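Local coordinates for coenzyme F420-dependent N(5),N(10)-methenyltetrahydromethanopterin reductase-related protein (Desulfurobacterium thermolithotrophum DSM 11699, PDB 6HUZ) that binds the iron-guanylylpyridinol cofactor and uses tetrahydrofolate derivatives as substrates, as a bacterial paralog of [Fe]-hydrogenase, at the interface of chains A and B. Sequence-based numbering; all coordinates share one arbitrary frame. Chains: chain A/B, Coenzyme F420-dependent N(5),N(10)-methenyltetrahydromethanopterin reductase-related protein.

Contact 1: the interface of chains A and B. Residues chain A 263, 265-266, 269; chain B 158, 160, 192.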
loop_
_atom_site.group_PDB
_atom_site.type_symbol
_atom_site.label_atom_id
_atom_site.label_comp_id
_atom_site.label_asym_id
_atom_site.label_seq_id
_atom_site.Cartn_x
_atom_site.Cartn_y
_atom_site.Cartn_z
ATOM N N ASN A 263 14.217 -0.457 -6.551
ATOM C CA ASN A 263 15.639 -0.153 -6.331
ATOM C C ASN A 263 15.841 0.340 -4.881
ATOM O O ASN A 263 15.557 1.499 -4.532
ATOM C CB ASN A 263 16.228 0.822 -7.379
ATOM C CG ASN A 263 17.751 0.894 -7.294
ATOM O OD1 ASN A 263 18.327 0.904 -6.204
ATOM N ND2 ASN A 263 18.450 0.950 -8.421
ATOM N N ASP A 265 18.636 0.896 -3.217
ATOM C CA ASP A 265 19.640 1.971 -3.154
ATOM C C ASP A 265 19.003 3.320 -3.449
ATOM O O ASP A 265 19.312 4.298 -2.775
ATOM C CB ASP A 265 20.779 1.704 -4.146
ATOM C CG ASP A 265 21.653 0.556 -3.682
ATOM O OD1 ASP A 265 21.668 0.281 -2.463
ATOM O OD2 ASP A 265 22.316 -0.075 -4.541
ATOM N N ALA A 266 18.133 3.371 -4.458
ATOM C CA ALA A 266 17.448 4.607 -4.847
ATOM C C ALA A 266 16.519 5.043 -3.753
ATOM O O ALA A 266 16.478 6.214 -3.423
ATOM C CB ALA A 266 16.655 4.394 -6.131
ATOM N N ALA A 269 18.540 6.496 -0.833
ATOM C CA ALA A 269 19.115 7.792 -1.180
ATOM C C ALA A 269 18.040 8.858 -1.134
ATOM O O ALA A 269 18.198 9.858 -0.440
ATOM C CB ALA A 269 19.725 7.724 -2.562
ATOM N N HIS B 158 22.490 12.172 -6.536
ATOM C CA HIS B 158 22.025 11.215 -7.548
ATOM C C HIS B 158 20.898 11.824 -8.313
ATOM O O HIS B 158 20.397 12.884 -7.949
ATOM C CB HIS B 158 21.382 9.989 -6.754
ATOM C CG HIS B 158 20.476 10.501 -5.664
ATOM N ND1 HIS B 158 20.954 10.746 -4.385
ATOM C CD2 HIS B 158 19.194 10.926 -5.736
ATOM C CE1 HIS B 158 19.940 11.271 -3.713
ATOM N NE2 HIS B 158 18.863 11.407 -4.487
ATOM N N LEU B 160 17.171 10.278 -10.514
ATOM C CA LEU B 160 16.315 9.178 -10.896
ATOM C C LEU B 160 15.972 9.496 -12.339
ATOM O O LEU B 160 15.448 10.585 -12.613
ATOM C CB LEU B 160 15.055 9.106 -10.027
ATOM C CG LEU B 160 15.286 8.987 -8.532
ATOM C CD1 LEU B 160 13.958 8.648 -7.813
ATOM C CD2 LEU B 160 16.314 7.941 -8.216
ATOM N N TYR B 192 20.318 6.601 -11.200
ATOM C CA TYR B 192 19.435 5.476 -10.863
ATOM C C TYR B 192 18.392 5.351 -11.971
ATOM O O TYR B 192 17.487 6.174 -12.048
ATOM C CB TYR B 192 18.747 5.710 -9.508
ATOM C CG TYR B 192 19.672 5.569 -8.319
ATOM C CD1 TYR B 192 20.365 4.382 -8.083
ATOM C CD2 TYR B 192 19.830 6.606 -7.412
ATOM C CE1 TYR B 192 21.192 4.240 -6.972
ATOM C CE2 TYR B 192 20.671 6.482 -6.313
ATOM C CZ TYR B 192 21.344 5.298 -6.091
ATOM O OH TYR B 192 22.182 5.194 -5.009
#
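Helix 264-271 of chain A, with A:Asn263 just ahead of it, packs against two strands of chain B, 190-195 carrying B:Tyr192 and 158-163 carrying B:His158 and B:Leu160. B:Tyr192 lays one face of its phenol ring on the helix. A:Ala266 sits beneath that face, its CA over the ring centre and 3.9 Å from the centroid, a CH-pi contact, while its methyl CB lies 3.9 Å from the ring carbon CG of B:Tyr192. The ring takes this place with CG anti to its own carbonyl carbon (chi1 -72°). The methylene CB of A:Asp265 comes within 3.8 Å of CE1 of B:Tyr192. The amide nitrogen ND2 of A:Asn263 faces the ring carbon CD1 of B:Tyr192, the side chains crossing at about a right angle and the planes 73° apart. Its OD1 accepts a hydrogen bond from the backbone N of A:Ala266 at 3.0 Å, from above the amide carbonyl plane, capping the first turn and probably limiting the turning of the amide. One turn further on, the methyl CB of A:Ala269 lies over the face of the B:His158 imidazole, toward its rim and 3.7 Å from CE1. B:Leu160 adds a lighter touch, CD2 to the A:Ala266 methyl. No polar pair bonds across this patch. The small alanine side chains probably let the helix come close to the rings, and the fit joins one subunit's helix to the other's strands within the two-fold dimer.

Contact 2: the interface of chains A and B. Residues chain A 217, 220, 238-239, 242-243; chain B 201, 206, 209-210.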
loop_
_atom_site.group_PDB
_atom_site.type_symbol
_atom_site.label_atom_id
_atom_site.label_comp_id
_atom_site.label_asym_id
_atom_site.label_seq_id
_atom_site.Cartn_x
_atom_site.Cartn_y
_atom_site.Cartn_z
ATOM N N ALA A 217 1.981 6.374 6.833
ATOM C CA ALA A 217 1.203 7.381 6.088
ATOM C C ALA A 217 0.855 8.532 7.002
ATOM O O ALA A 217 0.829 9.681 6.552
ATOM C CB ALA A 217 -0.073 6.775 5.539
ATOM N N TYR A 220 3.999 10.590 7.440
ATOM C CA TYR A 220 4.236 11.407 6.251
ATOM C C TYR A 220 3.225 12.565 6.198
ATOM O O TYR A 220 3.560 13.663 5.780
ATOM C CB TYR A 220 4.186 10.528 4.983
ATOM C CG TYR A 220 3.974 11.333 3.736
ATOM C CD1 TYR A 220 4.952 12.215 3.278
ATOM C CD2 TYR A 220 2.779 11.252 3.025
ATOM C CE1 TYR A 220 4.746 12.997 2.148
ATOM C CE2 TYR A 220 2.556 12.048 1.900
ATOM C CZ TYR A 220 3.543 12.918 1.468
ATOM O OH TYR A 220 3.324 13.712 0.370
ATOM N N GLN A 238 0.078 11.240 -2.835
ATOM C CA GLN A 238 1.362 10.562 -2.579
ATOM C C GLN A 238 1.171 9.275 -1.765
ATOM O O GLN A 238 1.760 8.261 -2.119
ATOM C CB GLN A 238 2.329 11.500 -1.849
ATOM C CG GLN A 238 2.865 12.614 -2.751
ATOM C CD GLN A 238 3.840 12.116 -3.784
ATOM O OE1 GLN A 238 4.720 11.264 -3.507
ATOM N NE2 GLN A 238 3.728 12.627 -5.002
ATOM N N ILE A 239 0.347 9.292 -0.720
ATOM C CA ILE A 239 0.094 8.064 0.091
ATOM C C ILE A 239 -0.564 7.000 -0.801
ATOM O O ILE A 239 -0.086 5.884 -0.861
ATOM C CB ILE A 239 -0.838 8.376 1.296
ATOM C CG1 ILE A 239 -0.111 9.300 2.296
ATOM C CG2 ILE A 239 -1.328 7.056 2.013
ATOM C CD1 ILE A 239 -1.029 10.012 3.193
ATOM N N SER A 242 1.947 5.613 -3.514
ATOM C CA SER A 242 3.021 4.779 -3.001
ATOM C C SER A 242 2.511 3.387 -2.719
ATOM O O SER A 242 3.114 2.406 -3.156
ATOM C CB SER A 242 3.604 5.351 -1.688
ATOM O OG SER A 242 4.347 6.549 -1.871
ATOM N N LEU A 243 1.409 3.301 -1.965
ATOM C CA LEU A 243 0.872 2.008 -1.562
ATOM C C LEU A 243 0.283 1.207 -2.712
ATOM O O LEU A 243 0.484 -0.007 -2.731
ATOM C CB LEU A 243 -0.108 2.176 -0.399
ATOM C CG LEU A 243 0.482 2.944 0.805
ATOM C CD1 LEU A 243 -0.529 3.063 1.920
ATOM C CD2 LEU A 243 1.835 2.345 1.282
ATOM N N PRO B 201 6.836 7.641 -7.159
ATOM C CA PRO B 201 6.726 7.073 -5.799
ATOM C C PRO B 201 8.079 6.882 -5.106
ATOM O O PRO B 201 8.155 6.867 -3.879
ATOM C CB PRO B 201 5.984 5.743 -6.020
ATOM C CG PRO B 201 6.224 5.378 -7.432
ATOM C CD PRO B 201 6.302 6.718 -8.175
ATOM N N GLY B 206 6.597 11.393 -1.257
ATOM C CA GLY B 206 5.979 10.130 -0.827
ATOM C C GLY B 206 6.954 8.993 -0.561
ATOM O O GLY B 206 6.548 7.899 -0.153
ATOM N N THR B 209 6.310 7.273 2.756
ATOM C CA THR B 209 5.336 6.189 2.799
ATOM C C THR B 209 5.850 4.987 2.009
ATOM O O THR B 209 5.657 3.824 2.414
ATOM C CB THR B 209 3.989 6.687 2.264
ATOM O OG1 THR B 209 4.162 7.336 1.010
ATOM C CG2 THR B 209 3.372 7.694 3.171
ATOM N N THR B 210 6.495 5.250 0.879
ATOM C CA THR B 210 7.009 4.164 0.029
ATOM C C THR B 210 8.030 3.307 0.818
ATOM O O THR B 210 7.888 2.091 0.927
ATOM C CB THR B 210 7.666 4.726 -1.260
ATOM O OG1 THR B 210 6.692 5.395 -2.043
ATOM C CG2 THR B 210 8.298 3.610 -2.130
#
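A:Ser242, on helix 232-262 of chain A, pushes its hydroxyl into the start of helix 207-228 of chain B, where polar bonds gather around the carbonyl oxygen of B:Gly206. The OG of A:Ser242 lies 2.6 Å from OG1 of B:Thr210 and 3.0 Å from OG1 of B:Thr209, with the direction of neither bond settled, and it also donates to B:Gly206 O from above the carbonyl plane. B:Thr209 OG1 reaches that oxygen in plane, on a lone pair, at 2.7 Å. The B:Thr210 hydroxyl has alternative or shared acceptors: its OG1 lies 2.8 Å from B:Pro201 O, a link to helix 196-203, and 3.1 Å from B:Gly206 O. A valine in place of B:Thr210 would probably leave the B:Pro201 carbonyl without this donor and A:Ser242 OG held less firmly, by B:Thr209 and B:Gly206. A weak bond runs from B:Gly206 N to the side-chain carbonyl OE1 of A:Gln238. Apolar packing falls to the other branch of B:Thr209. With OG1 between the backbone N and the carbonyl carbon (chi1 50°), its methyl CG2 points at chain A, 3.6 Å from A:Ala217 CA and 3.9 Å from A:Ile239 CG1. The same methyl lies 3.5 Å from the methylene CB of A:Tyr220.

Contact 3: the interface of chains A and B. Residues chain A 255, 259, 298, 300-301; chain B 218, 221-222, 225, 232.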
loop_
_atom_site.group_PDB
_atom_site.type_symbol
_atom_site.label_atom_id
_atom_site.label_comp_id
_atom_site.label_asym_id
_atom_site.label_seq_id
_atom_site.Cartn_x
_atom_site.Cartn_y
_atom_site.Cartn_z
ATOM N N LEU A 255 7.647 -10.490 -4.448
ATOM C CA LEU A 255 8.592 -9.673 -3.672
ATOM C C LEU A 255 9.903 -9.443 -4.408
ATOM O O LEU A 255 10.545 -8.411 -4.238
ATOM C CB LEU A 255 8.900 -10.401 -2.346
ATOM C CG LEU A 255 7.874 -10.202 -1.226
ATOM C CD1 LEU A 255 8.098 -11.236 -0.114
ATOM C CD2 LEU A 255 7.934 -8.773 -0.695
ATOM N N ILE A 259 11.414 -5.673 -5.181
ATOM C CA ILE A 259 12.766 -5.267 -4.805
ATOM C C ILE A 259 13.577 -4.804 -6.036
ATOM O O ILE A 259 14.197 -3.750 -5.981
ATOM C CB ILE A 259 13.484 -6.408 -4.045
ATOM C CG1 ILE A 259 12.823 -6.659 -2.656
ATOM C CG2 ILE A 259 14.976 -6.106 -3.898
ATOM C CD1 ILE A 259 13.098 -8.089 -2.067
ATOM N N ILE A 298 17.804 -10.462 3.998
ATOM C CA ILE A 298 17.031 -11.227 3.005
ATOM C C ILE A 298 17.846 -11.626 1.771
ATOM O O ILE A 298 17.426 -11.372 0.645
ATOM C CB ILE A 298 15.750 -10.427 2.622
ATOM C CG1 ILE A 298 16.094 -8.976 2.144
ATOM C CG2 ILE A 298 14.792 -10.405 3.813
ATOM C CD1 ILE A 298 15.152 -8.409 1.134
ATOM N N GLU A 300 18.199 -14.409 0.214
ATOM C CA GLU A 300 17.437 -15.248 -0.698
ATOM C C GLU A 300 16.594 -14.402 -1.649
ATOM O O GLU A 300 16.462 -14.770 -2.814
ATOM C CB GLU A 300 16.567 -16.281 0.061
ATOM C CG GLU A 300 15.319 -15.742 0.756
ATOM C CD GLU A 300 15.588 -15.062 2.084
ATOM O OE1 GLU A 300 16.768 -14.908 2.465
ATOM O OE2 GLU A 300 14.602 -14.681 2.750
ATOM N N LEU A 301 16.017 -13.276 -1.164
ATOM C CA LEU A 301 15.196 -12.409 -2.009
ATOM C C LEU A 301 16.044 -11.562 -2.926
ATOM O O LEU A 301 15.660 -11.333 -4.079
ATOM C CB LEU A 301 14.312 -11.505 -1.156
ATOM C CG LEU A 301 13.160 -12.190 -0.414
ATOM C CD1 LEU A 301 12.271 -11.138 0.293
ATOM C CD2 LEU A 301 12.291 -13.016 -1.358
ATOM N N ILE B 218 9.004 -6.091 4.311
ATOM C CA ILE B 218 10.143 -6.999 4.447
ATOM C C ILE B 218 10.184 -7.474 5.902
ATOM O O ILE B 218 10.471 -8.638 6.151
ATOM C CB ILE B 218 11.455 -6.323 4.023
ATOM C CG1 ILE B 218 11.376 -5.876 2.542
ATOM C CG2 ILE B 218 12.641 -7.269 4.251
ATOM C CD1 ILE B 218 10.989 -6.981 1.555
ATOM N N TYR B 221 7.701 -10.151 6.129
ATOM C CA TYR B 221 8.165 -11.337 5.416
ATOM C C TYR B 221 9.147 -12.115 6.319
ATOM O O TYR B 221 9.068 -13.346 6.402
ATOM C CB TYR B 221 8.872 -10.905 4.104
ATOM C CG TYR B 221 9.773 -11.965 3.534
ATOM C CD1 TYR B 221 9.280 -12.935 2.679
ATOM C CD2 TYR B 221 11.124 -12.002 3.850
ATOM C CE1 TYR B 221 10.100 -13.923 2.155
ATOM C CE2 TYR B 221 11.954 -12.991 3.338
ATOM C CZ TYR B 221 11.435 -13.956 2.498
ATOM O OH TYR B 221 12.232 -14.936 1.965
ATOM N N LYS B 222 10.087 -11.409 6.991
ATOM C CA LYS B 222 11.058 -12.113 7.873
ATOM C C LYS B 222 10.349 -12.807 9.057
ATOM O O LYS B 222 10.705 -13.931 9.406
ATOM C CB LYS B 222 12.133 -11.137 8.375
ATOM C CG LYS B 222 13.208 -10.844 7.325
ATOM C CD LYS B 222 13.736 -9.428 7.420
ATOM C CE LYS B 222 14.394 -9.114 8.737
ATOM N NZ LYS B 222 14.113 -7.722 9.159
ATOM N N ARG B 225 8.568 -15.937 7.519
ATOM C CA ARG B 225 9.546 -16.954 7.125
ATOM C C ARG B 225 10.172 -17.647 8.330
ATOM O O ARG B 225 10.264 -18.880 8.361
ATOM C CB ARG B 225 10.670 -16.268 6.282
ATOM C CG ARG B 225 11.936 -17.104 5.951
ATOM C CD ARG B 225 13.130 -16.228 5.478
ATOM N NE ARG B 225 13.744 -15.466 6.577
ATOM C CZ ARG B 225 14.625 -14.477 6.440
ATOM N NH1 ARG B 225 15.034 -14.103 5.235
ATOM N NH2 ARG B 225 15.104 -13.849 7.512
ATOM N N ARG B 232 5.193 -18.651 1.413
ATOM C CA ARG B 232 5.542 -17.402 0.710
ATOM C C ARG B 232 4.306 -16.837 0.041
ATOM O O ARG B 232 4.043 -15.634 0.106
ATOM C CB ARG B 232 6.604 -17.696 -0.366
ATOM C CG ARG B 232 6.942 -16.500 -1.255
ATOM C CD ARG B 232 8.025 -15.605 -0.715
ATOM N NE ARG B 232 8.484 -14.724 -1.796
ATOM C CZ ARG B 232 9.491 -14.999 -2.609
ATOM N NH1 ARG B 232 9.814 -14.156 -3.581
ATOM N NH2 ARG B 232 10.187 -16.122 -2.459
#
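Part of the all-helical dimer core, this contact sets helix 207-228 of chain B, with B:Arg232 from the next helix, against the end of helix 232-262 and the start of helix 299-306 of chain A. B:Tyr221 and B:Arg225 converge on the carboxylate of A:Glu300, whose chain is bent at chi2 (-79°) to meet them tip to tip. The phenol OH donates to OE2 of A:Glu300 at 2.5 Å on the anti lone pair; NH1 of B:Arg225 donates to the same OE2 at 2.6 Å on the syn lone pair, in the guanidinium plane, and forms a salt bridge. Two donors thus grip one carboxylate oxygen, and the nearby arginine is likely to favour the ionised carboxylate. Both leucines approach one face of the B:Tyr221 ring: A:Leu301 CD1 lies over it, toward the rim, 3.7 Å from the centroid, and from the same side the methyl CD1 of A:Leu255 lies 3.5 Å from the ring carbon CD1 of B:Tyr221. A:Ile298 crosses B:Ile218 at about a right angle, their CG2 methyls 3.8 Å apart, and also touches the aliphatic stem of B:Lys222. The other branch of A:Leu301 turns to B:Arg232: its methyl CD2 lies over one guanidinium face, toward the rim, 3.7 Å from CZ.

The C-alpha centre of contact 1 lies about 16 Å from that of contact 2, and that of contact 3 about 21 Å from each of the others. Helix 232-262 of chain A serves contacts 2 and 3, and ends just before the residues of contact 1; helix 207-228 of chain B likewise serves contacts 2 and 3. The contacts thus appear to spread over one interface, helical at contacts 2 and 3 and helix against strands at contact 1. Because the dimer is two-fold symmetric, each recurs with the chains exchanged, which would bind the two subunits at both ends of the long helices.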